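PDB 5LHF: N-(5'-phosphoribosyl)anthranilate isomerase, which catalyses the isomerisation of N-(5-phospho-beta-D-ribosyl)anthranilate to 1-(2-carboxyphenylamino)-1-deoxy-D-ribulose 5-phosphate, the third of five steps from chorismate to L-tryptophan. Local coordinates for residues G10-E16 against K36-P40; T27-S33 against I55-M61; E77-S83 against G98-A104. One frame throughout, in Å; residues are numbered along the deposited sequence.

Contact 1: G10-E16 against K36-P40; sequences GVKTMDE and KRKVP
Gly10 O is gripped side-on by Arg37, which brings two nitrogens to this one oxygen. Arg37 NE lies 2.9 Å from Gly10 O, in its carbonyl plane and on a lone pair, while Arg37 NH2 stands 3.0 Å from the same atom, nearly in line with the C=O bond. Bends along the arginine chain (chi2 -53°, chi3 -67°) fold the guanidinium edge onto the carbonyl. Arg37 NH2 also forms a salt bridge of 2.9 Å with Glu16 OE2, which offers its syn lone pair, although the two planar groups are turned 33° apart. Glu16 is itself positioned: Glu16 OE1 accepts from Lys12 N at 2.8 Å, and Thr13, the N-cap of helix 14-20, accepts from Glu16 N through OG1. Lys12 crosses Arg37 at about a right angle, Lys12 CG lying over one guanidinium face 3.8 Å from Arg37 NH2; beyond it Lys12 NZ donates to Lys36 O at 2.9 Å. Lys12 CD packs on Val39 CG1. The contact thus ties together the loops that follow strands 5-9 and 26-30 of the barrel. Arg37 NH1 also binds Glu189 OE1 and Gly192 O; these bonds fix the guanidinium's rotation, and the two carboxylates would probably offset its charge.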
loop_
_atom_site.group_PDB
_atom_site.type_symbol
_atom_site.label_atom_id
_atom_site.label_comp_id
_atom_site.label_asym_id
_atom_site.label_seq_id
_atom_site.Cartn_x
_atom_site.Cartn_y
_atom_site.Cartn_z
ATOM N N GLY A 10 4.696 6.296 -3.114
ATOM C CA GLY A 10 4.674 7.741 -3.235
ATOM C C GLY A 10 5.863 8.382 -3.929
ATOM O O GLY A 10 6.307 9.458 -3.515
ATOM N N VAL A 11 6.401 7.766 -4.965
ATOM C CA VAL A 11 7.490 8.414 -5.688
ATOM C C VAL A 11 6.907 9.491 -6.588
ATOM O O VAL A 11 5.860 9.297 -7.227
ATOM C CB VAL A 11 8.333 7.396 -6.482
ATOM C CG1 VAL A 11 9.103 6.488 -5.525
ATOM C CG2 VAL A 11 7.444 6.569 -7.421
ATOM N N LYS A 12 7.576 10.650 -6.616
ATOM C CA LYS A 12 7.145 11.791 -7.413
ATOM C C LYS A 12 8.084 12.112 -8.564
ATOM O O LYS A 12 7.679 12.820 -9.491
ATOM C CB LYS A 12 7.008 13.043 -6.535
ATOM C CG LYS A 12 6.059 12.871 -5.364
ATOM C CD LYS A 12 5.089 14.026 -5.279
ATOM C CE LYS A 12 5.718 15.221 -4.636
ATOM N NZ LYS A 12 4.742 16.320 -4.427
ATOM N N THR A 13 9.319 11.614 -8.537
ATOM C CA THR A 13 10.286 11.969 -9.570
ATOM C C THR A 13 11.040 10.738 -10.046
ATOM O O THR A 13 11.026 9.678 -9.416
ATOM C CB THR A 13 11.298 13.002 -9.071
ATOM O OG1 THR A 13 12.028 12.447 -7.973
ATOM C CG2 THR A 13 10.595 14.273 -8.622
ATOM N N MET A 14 11.720 10.912 -11.180
ATOM C CA MET A 14 12.602 9.871 -11.687
ATOM C C MET A 14 13.706 9.564 -10.680
ATOM O O MET A 14 14.083 8.401 -10.498
ATOM C CB MET A 14 13.190 10.323 -13.027
ATOM C CG MET A 14 14.094 11.549 -12.941
ATOM S SD MET A 14 14.489 12.287 -14.548
ATOM C CE MET A 14 15.712 11.118 -15.158
ATOM N N ASP A 15 14.199 10.592 -9.987
ATOM C CA ASP A 15 15.256 10.369 -9.005
ATOM C C ASP A 15 14.764 9.503 -7.852
ATOM O O ASP A 15 15.465 8.576 -7.425
ATOM C CB ASP A 15 15.781 11.698 -8.478
ATOM C CG ASP A 15 16.576 12.456 -9.512
ATOM O OD1 ASP A 15 16.557 13.701 -9.457
ATOM O OD2 ASP A 15 17.221 11.808 -10.369
ATOM N N GLU A 16 13.566 9.785 -7.338
ATOM C CA GLU A 16 13.011 8.959 -6.264
ATOM C C GLU A 16 12.732 7.538 -6.743
ATOM O O GLU A 16 12.991 6.566 -6.020
ATOM C CB GLU A 16 11.724 9.594 -5.738
ATOM C CG GLU A 16 11.951 10.826 -4.917
ATOM C CD GLU A 16 10.701 11.279 -4.222
ATOM O OE1 GLU A 16 9.606 11.188 -4.828
ATOM O OE2 GLU A 16 10.808 11.703 -3.055
ATOM N N LYS A 36 0.029 14.646 -0.352
ATOM C CA LYS A 36 1.267 15.359 -0.640
ATOM C C LYS A 36 2.064 14.735 -1.779
ATOM O O LYS A 36 2.931 15.406 -2.352
ATOM C CB LYS A 36 2.168 15.379 0.599
ATOM C CG LYS A 36 1.706 16.240 1.751
ATOM C CD LYS A 36 2.775 16.246 2.854
ATOM C CE LYS A 36 2.270 15.636 4.139
ATOM N NZ LYS A 36 1.113 16.421 4.642
ATOM N N ARG A 37 1.843 13.457 -2.077
ATOM C CA ARG A 37 2.597 12.766 -3.111
ATOM C C ARG A 37 1.868 12.747 -4.441
ATOM O O ARG A 37 2.334 12.080 -5.372
ATOM C CB ARG A 37 2.896 11.311 -2.692
ATOM C CG ARG A 37 3.388 11.144 -1.240
ATOM C CD ARG A 37 4.577 12.041 -0.965
ATOM N NE ARG A 37 5.744 11.609 -1.729
ATOM C CZ ARG A 37 6.951 12.145 -1.603
ATOM N NH1 ARG A 37 7.146 13.132 -0.740
ATOM N NH2 ARG A 37 7.958 11.690 -2.346
ATOM N N LYS A 38 0.716 13.411 -4.529
ATOM C CA LYS A 38 -0.050 13.431 -5.767
ATOM C C LYS A 38 0.775 14.073 -6.885
ATOM O O LYS A 38 1.485 15.060 -6.658
ATOM C CB LYS A 38 -1.359 14.193 -5.548
ATOM C CG LYS A 38 -2.279 14.254 -6.755
ATOM C CD LYS A 38 -3.502 15.114 -6.438
ATOM C CE LYS A 38 -3.520 16.369 -7.287
ATOM N NZ LYS A 38 -4.383 16.236 -8.487
ATOM N N VAL A 39 0.728 13.469 -8.061
ATOM C CA VAL A 39 1.308 14.017 -9.284
ATOM C C VAL A 39 0.240 13.993 -10.367
ATOM O O VAL A 39 -0.716 13.181 -10.292
ATOM C CB VAL A 39 2.575 13.242 -9.730
ATOM C CG1 VAL A 39 3.675 13.274 -8.663
ATOM C CG2 VAL A 39 2.227 11.799 -10.166
ATOM N N PRO A 40 0.356 14.851 -11.384
ATOM C CA PRO A 40 -0.556 14.742 -12.535
ATOM C C PRO A 40 -0.418 13.409 -13.278
ATOM O O PRO A 40 0.637 12.772 -13.249
ATOM C CB PRO A 40 -0.155 15.925 -13.425
ATOM C CG PRO A 40 0.733 16.786 -12.571
ATOM C CD PRO A 40 1.339 15.924 -11.536
HETATM O O HOH W 1 3.399 9.676 -5.780
HETATM O O HOH W 2 1.906 16.912 -5.046
#

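Contact 2: T27-S33 against I55-M61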
loop_
_atom_site.group_PDB
_atom_site.type_symbol
_atom_site.label_atom_id
_atom_site.label_comp_id
_atom_site.label_asym_id
_atom_site.label_seq_id
_atom_site.Cartn_x
_atom_site.Cartn_y
_atom_site.Cartn_z
ATOM N N THR A 27 6.798 -0.245 -5.975
ATOM C CA THR A 27 6.615 1.144 -5.580
ATOM C C THR A 27 5.217 1.578 -6.013
ATOM O O THR A 27 4.387 0.761 -6.429
ATOM C CB THR A 27 7.744 2.019 -6.154
ATOM O OG1 THR A 27 7.685 3.330 -5.565
ATOM C CG2 THR A 27 7.647 2.123 -7.671
ATOM N N GLY A 28 4.940 2.864 -5.858
ATOM C CA GLY A 28 3.618 3.387 -6.148
ATOM C C GLY A 28 3.686 4.860 -6.465
ATOM O O GLY A 28 4.524 5.586 -5.923
ATOM N N VAL A 29 2.788 5.307 -7.349
ATOM C CA VAL A 29 2.674 6.721 -7.680
ATOM C C VAL A 29 1.227 7.152 -7.455
ATOM O O VAL A 29 0.295 6.469 -7.891
ATOM C CB VAL A 29 3.151 7.013 -9.122
ATOM C CG1 VAL A 29 2.350 6.200 -10.159
ATOM C CG2 VAL A 29 3.008 8.490 -9.408
ATOM N N VAL A 30 1.039 8.272 -6.752
ATOM C CA VAL A 30 -0.282 8.678 -6.274
ATOM C C VAL A 30 -0.894 9.680 -7.249
ATOM O O VAL A 30 -0.243 10.651 -7.649
ATOM C CB VAL A 30 -0.200 9.273 -4.856
ATOM C CG1 VAL A 30 -1.588 9.770 -4.398
ATOM C CG2 VAL A 30 0.388 8.241 -3.874
ATOM N N VAL A 31 -2.146 9.439 -7.636
ATOM C CA VAL A 31 -2.884 10.341 -8.515
ATOM C C VAL A 31 -4.278 10.557 -7.944
ATOM O O VAL A 31 -4.807 9.727 -7.203
ATOM C CB VAL A 31 -2.992 9.808 -9.969
ATOM C CG1 VAL A 31 -1.615 9.674 -10.624
ATOM C CG2 VAL A 31 -3.777 8.482 -10.023
ATOM N N ASN A 32 -4.881 11.685 -8.327
ATOM C CA ASN A 32 -6.286 11.975 -8.039
ATOM C C ASN A 32 -6.664 11.569 -6.611
ATOM O O ASN A 32 -7.587 10.789 -6.379
ATOM C CB ASN A 32 -7.204 11.291 -9.068
ATOM C CG ASN A 32 -6.980 11.802 -10.502
ATOM O OD1 ASN A 32 -6.594 12.949 -10.709
ATOM N ND2 ASN A 32 -7.246 10.952 -11.491
ATOM N N SER A 33 -5.902 12.091 -5.645
ATOM C CA SER A 33 -6.110 11.797 -4.231
ATOM C C SER A 33 -5.704 13.005 -3.400
ATOM O O SER A 33 -4.878 13.822 -3.818
ATOM C CB SER A 33 -5.283 10.587 -3.755
ATOM O OG SER A 33 -5.510 9.433 -4.548
ATOM N N ILE A 55 4.989 -0.971 -10.352
ATOM C CA ILE A 55 4.662 0.341 -9.809
ATOM C C ILE A 55 3.144 0.490 -9.782
ATOM O O ILE A 55 2.481 0.427 -10.828
ATOM C CB ILE A 55 5.341 1.483 -10.588
ATOM C CG1 ILE A 55 4.920 2.851 -10.023
ATOM C CG2 ILE A 55 5.108 1.365 -12.106
ATOM C CD1 ILE A 55 5.781 4.001 -10.518
ATOM N N TYR A 56 2.592 0.650 -8.587
ATOM C CA TYR A 56 1.147 0.780 -8.437
ATOM C C TYR A 56 0.685 2.196 -8.741
ATOM O O TYR A 56 1.283 3.165 -8.270
ATOM C CB TYR A 56 0.739 0.388 -7.012
ATOM C CG TYR A 56 0.836 -1.100 -6.787
ATOM C CD1 TYR A 56 2.056 -1.703 -6.488
ATOM C CD2 TYR A 56 -0.289 -1.898 -6.889
ATOM C CE1 TYR A 56 2.144 -3.074 -6.307
ATOM C CE2 TYR A 56 -0.224 -3.242 -6.710
ATOM C CZ TYR A 56 0.989 -3.838 -6.410
ATOM O OH TYR A 56 1.010 -5.212 -6.245
ATOM N N LEU A 57 -0.392 2.308 -9.521
ATOM C CA LEU A 57 -1.143 3.558 -9.624
ATOM C C LEU A 57 -2.036 3.630 -8.398
ATOM O O LEU A 57 -2.994 2.858 -8.286
ATOM C CB LEU A 57 -1.967 3.591 -10.909
ATOM C CG LEU A 57 -2.621 4.929 -11.289
ATOM C CD1 LEU A 57 -1.557 5.990 -11.616
ATOM C CD2 LEU A 57 -3.585 4.742 -12.469
ATOM N N VAL A 58 -1.713 4.526 -7.464
ATOM C CA VAL A 58 -2.351 4.562 -6.150
ATOM C C VAL A 58 -3.371 5.693 -6.124
ATOM O O VAL A 58 -3.031 6.842 -6.441
ATOM C CB VAL A 58 -1.308 4.773 -5.042
ATOM C CG1 VAL A 58 -1.985 4.788 -3.689
ATOM C CG2 VAL A 58 -0.171 3.718 -5.120
ATOM N N SER A 59 -4.600 5.394 -5.704
ATOM C CA SER A 59 -5.599 6.457 -5.689
ATOM C C SER A 59 -6.774 6.121 -4.785
ATOM O O SER A 59 -7.101 4.954 -4.539
ATOM C CB SER A 59 -6.114 6.759 -7.097
ATOM O OG SER A 59 -6.970 7.903 -7.077
ATOM N N THR A 60 -7.442 7.181 -4.342
ATOM C CA THR A 60 -8.704 7.080 -3.626
ATOM C C THR A 60 -9.904 7.269 -4.539
ATOM O O THR A 60 -11.034 7.345 -4.042
ATOM C CB THR A 60 -8.748 8.116 -2.509
ATOM O OG1 THR A 60 -8.571 9.414 -3.087
ATOM C CG2 THR A 60 -7.632 7.851 -1.501
ATOM N N MET A 61 -9.685 7.364 -5.852
ATOM C CA MET A 61 -10.785 7.402 -6.805
ATOM C C MET A 61 -11.834 6.359 -6.455
ATOM O O MET A 61 -11.508 5.237 -6.060
ATOM C CB MET A 61 -10.268 7.171 -8.224
ATOM C CG MET A 61 -9.701 8.418 -8.848
ATOM S SD MET A 61 -9.000 8.100 -10.462
ATOM C CE MET A 61 -7.654 6.961 -10.127
HETATM O O HOH W 3 -10.151 10.615 -5.051
#
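Ser59 turns OG opposite its backbone N (chi1 -173°) and Ser33 turns OG to the side of its own N (chi1 -54°); these torsions bring both hydroxyls to Val31 O. Each donates at 2.8 Å, Ser59 OG and Ser33 OG reaching Val31 O from opposite faces of the carbonyl plane. Both oxygens also accept: Ser33 OG takes Thr60 N at 3.0 Å, and Ser59 OG takes Met61 N at 3.0 Å, an ST turn. With an alanine in place of Ser33, Thr60 N would probably lose this acceptor and Val31 O one of its two donors. Asn32 ND2 adds a weak bond to Met61 SD. Before this polar end the segments pair as parallel strands, the axes of these short segments 27° apart, bonded from Tyr56 N to Thr27 O up to Val31 N to Val58 O. On the face that carries Thr27, Val29, Ile55 and Leu57, Thr27 CG2 lies alongside Ile55 CG1 at 3.7 Å, and Leu57 CD1 meets Val31 CG2. This is the strand pair of the beta-alpha-beta unit through helix 41-50: Val29 and Val31 pack on that helix, Leu57 and Met61 on helix 64-74, while Tyr78 of the next strand meets Tyr56.

Contact 3: E77-S83 against G98-A104; sequences EYIQVHS and GVSVMKA
Ile79 packs against Val99 and Val101 in the close-set part of a beta-alpha-beta unit of the TIM barrel, where strands 78-81 and 100-104 run parallel, the axes of these short strand segments 17° apart, with helix 87-97 connecting them. The buried face carries Ile79, Val81 and Val101. Ile79 CG1 sits between its backbone N and carbonyl carbon (chi1 65°); this, with an extended chi2, puts Ile79 CD1 3.8 Å from Val99 CG2, the two side chains crossing at about a right angle. Ile79 CG1 comes within 3.9 Å of Val101 CG2, and Val81 CG2 meets Val101 CG1. Leu93 of helix 87-97 and Trp67 of helix 64-74 also touch this apolar patch. Five regular backbone bonds, from Ser100 N to Glu77 O up to Ala104 N to Val81 O, fix the register. On the other side Gln80 and Met102 lie side by side and point the same way, Gln80 OE1 standing 3.7 Å from Met102 CE while it accepts from Lys7 NZ of the first barrel strand.

The contact turns to solvent where the strands begin. Glu77 is exposed, Tyr78 and Ser100 partly so, and a water stands 3.0 Å from Glu77 O and 2.8 Å from Ser100 OG. At this solvent-facing end Ser100 CB approaches Tyr78 CD1 obliquely at 3.6 Å. At the far end Lys103 bends back so that NZ donates to Ala104 O, and its Ser83 O bond is so short that the exact length is doubtful; Phe105 adds a cation-pi partner. Beside it, Ala104 CB sits squarely over the His82 ring in a CH-pi contact, 3.5 Å from the ring centroid.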
loop_
_atom_site.group_PDB
_atom_site.type_symbol
_atom_site.label_atom_id
_atom_site.label_comp_id
_atom_site.label_asym_id
_atom_site.label_seq_id
_atom_site.Cartn_x
_atom_site.Cartn_y
_atom_site.Cartn_z
ATOM N N GLU A 77 -0.198 -1.119 -14.988
ATOM C CA GLU A 77 -0.375 -2.559 -14.906
ATOM C C GLU A 77 -0.864 -2.992 -13.530
ATOM O O GLU A 77 -1.450 -4.075 -13.383
ATOM C CB GLU A 77 0.993 -3.190 -15.210
ATOM C CG GLU A 77 1.469 -3.010 -16.645
ATOM C CD GLU A 77 0.793 -3.995 -17.553
ATOM O OE1 GLU A 77 0.751 -3.763 -18.795
ATOM O OE2 GLU A 77 0.289 -5.023 -17.021
ATOM N N TYR A 78 -0.570 -2.181 -12.516
ATOM C CA TYR A 78 -0.900 -2.419 -11.117
ATOM C C TYR A 78 -1.662 -1.219 -10.595
ATOM O O TYR A 78 -1.290 -0.082 -10.885
ATOM C CB TYR A 78 0.362 -2.596 -10.263
ATOM C CG TYR A 78 1.157 -3.818 -10.638
ATOM C CD1 TYR A 78 0.946 -5.034 -9.984
ATOM C CD2 TYR A 78 2.117 -3.764 -11.641
ATOM C CE1 TYR A 78 1.668 -6.159 -10.326
ATOM C CE2 TYR A 78 2.840 -4.879 -11.987
ATOM C CZ TYR A 78 2.610 -6.073 -11.330
ATOM O OH TYR A 78 3.336 -7.188 -11.681
ATOM N N ILE A 79 -2.715 -1.459 -9.813
ATOM C CA ILE A 79 -3.443 -0.364 -9.191
ATOM C C ILE A 79 -3.650 -0.681 -7.720
ATOM O O ILE A 79 -3.801 -1.843 -7.321
ATOM C CB ILE A 79 -4.804 -0.068 -9.884
ATOM C CG1 ILE A 79 -5.787 -1.230 -9.742
ATOM C CG2 ILE A 79 -4.591 0.266 -11.362
ATOM C CD1 ILE A 79 -7.184 -0.913 -10.309
ATOM N N GLN A 80 -3.622 0.367 -6.910
ATOM C CA GLN A 80 -3.888 0.256 -5.479
ATOM C C GLN A 80 -5.147 1.063 -5.210
ATOM O O GLN A 80 -5.140 2.293 -5.320
ATOM C CB GLN A 80 -2.712 0.749 -4.646
ATOM C CG GLN A 80 -3.007 0.872 -3.145
ATOM C CD GLN A 80 -1.727 0.964 -2.325
ATOM O OE1 GLN A 80 -0.685 0.442 -2.714
ATOM N NE2 GLN A 80 -1.782 1.702 -1.238
ATOM N N VAL A 81 -6.221 0.366 -4.866
ATOM C CA VAL A 81 -7.527 0.983 -4.668
ATOM C C VAL A 81 -7.664 1.307 -3.185
ATOM O O VAL A 81 -7.817 0.407 -2.350
ATOM C CB VAL A 81 -8.647 0.062 -5.160
ATOM C CG1 VAL A 81 -10.024 0.641 -4.850
ATOM C CG2 VAL A 81 -8.502 -0.164 -6.648
ATOM N N HIS A 82 -7.567 2.595 -2.862
ATOM C CA HIS A 82 -7.689 3.149 -1.516
ATOM C C HIS A 82 -9.084 3.692 -1.271
ATOM O O HIS A 82 -9.249 4.808 -0.772
ATOM C CB HIS A 82 -6.657 4.253 -1.309
ATOM C CG HIS A 82 -5.485 3.846 -0.477
ATOM N ND1 HIS A 82 -5.540 3.771 0.897
ATOM C CD2 HIS A 82 -4.222 3.509 -0.821
ATOM C CE1 HIS A 82 -4.367 3.388 1.363
ATOM N NE2 HIS A 82 -3.549 3.225 0.340
ATOM N N SER A 83 -10.101 2.937 -1.663
ATOM C CA SER A 83 -11.485 3.362 -1.541
ATOM C C SER A 83 -12.340 2.111 -1.489
ATOM O O SER A 83 -11.855 0.997 -1.702
ATOM C CB SER A 83 -11.917 4.268 -2.698
ATOM O OG SER A 83 -12.348 3.504 -3.810
ATOM N N GLY A 98 -6.924 -5.360 -17.631
ATOM C CA GLY A 98 -5.849 -6.293 -17.354
ATOM C C GLY A 98 -4.904 -5.800 -16.283
ATOM O O GLY A 98 -3.691 -5.982 -16.409
ATOM N N VAL A 99 -5.424 -5.199 -15.233
ATOM C CA VAL A 99 -4.592 -4.698 -14.143
ATOM C C VAL A 99 -4.610 -5.683 -12.980
ATOM O O VAL A 99 -5.575 -6.429 -12.773
ATOM C CB VAL A 99 -5.043 -3.285 -13.704
ATOM C CG1 VAL A 99 -4.866 -2.282 -14.846
ATOM C CG2 VAL A 99 -6.478 -3.283 -13.188
ATOM N N SER A 100 -3.512 -5.706 -12.218
ATOM C CA SER A 100 -3.454 -6.413 -10.943
ATOM C C SER A 100 -3.830 -5.427 -9.855
ATOM O O SER A 100 -3.482 -4.249 -9.945
ATOM C CB SER A 100 -2.052 -6.970 -10.675
ATOM O OG SER A 100 -1.577 -7.661 -11.813
ATOM N N VAL A 101 -4.542 -5.894 -8.830
ATOM C CA VAL A 101 -5.121 -4.994 -7.841
ATOM C C VAL A 101 -4.583 -5.302 -6.452
ATOM O O VAL A 101 -4.566 -6.466 -6.023
ATOM C CB VAL A 101 -6.657 -5.052 -7.838
ATOM C CG1 VAL A 101 -7.207 -4.042 -6.831
ATOM C CG2 VAL A 101 -7.192 -4.779 -9.236
ATOM N N MET A 102 -4.156 -4.253 -5.752
ATOM C CA MET A 102 -3.970 -4.290 -4.307
ATOM C C MET A 102 -5.063 -3.419 -3.708
ATOM O O MET A 102 -5.199 -2.248 -4.074
ATOM C CB MET A 102 -2.572 -3.815 -3.901
ATOM C CG MET A 102 -2.338 -3.675 -2.367
ATOM S SD MET A 102 -0.676 -4.112 -1.770
ATOM C CE MET A 102 0.342 -3.074 -2.819
ATOM N N LYS A 103 -5.885 -3.998 -2.841
ATOM C CA LYS A 103 -6.963 -3.255 -2.209
ATOM C C LYS A 103 -6.536 -2.854 -0.804
ATOM O O LYS A 103 -6.072 -3.696 -0.034
ATOM C CB LYS A 103 -8.242 -4.090 -2.157
ATOM C CG LYS A 103 -9.373 -3.436 -1.382
ATOM C CD LYS A 103 -10.250 -2.535 -2.246
ATOM C CE LYS A 103 -11.495 -2.121 -1.461
ATOM N NZ LYS A 103 -11.203 -1.090 -0.433
ATOM N N ALA A 104 -6.701 -1.578 -0.473
ATOM C CA ALA A 104 -6.398 -1.069 0.859
ATOM C C ALA A 104 -7.655 -1.031 1.722
ATOM O O ALA A 104 -8.721 -0.599 1.273
ATOM C CB ALA A 104 -5.769 0.325 0.765
HETATM O O HOH W 4 -0.995 -6.845 -14.471
#

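How the contacts relate
The three contacts follow the first five strands round one closed parallel barrel. Contacts 1 and 2 touch, their centres about 10 Å apart: Gly10 N lies 2.9 Å from Gly28 O and Val39 N 3.0 Å from Val30 O, both probable hydrogen bonds. Contacts 2 and 3, centres about 9 Å apart, are joined through neighbouring strands 55-59 and 78-81, with Leu57 N 2.9 Å from Tyr78 O. Contacts 1 and 3 stay about 8 Å apart at their nearest atoms. Segments 10-16 and 36-40 follow the C-terminal ends of strands 5-9 and 26-30, the side of a TIM barrel that generally carries the active site. The sodium ion lies about 7 Å from the Val39 side chain.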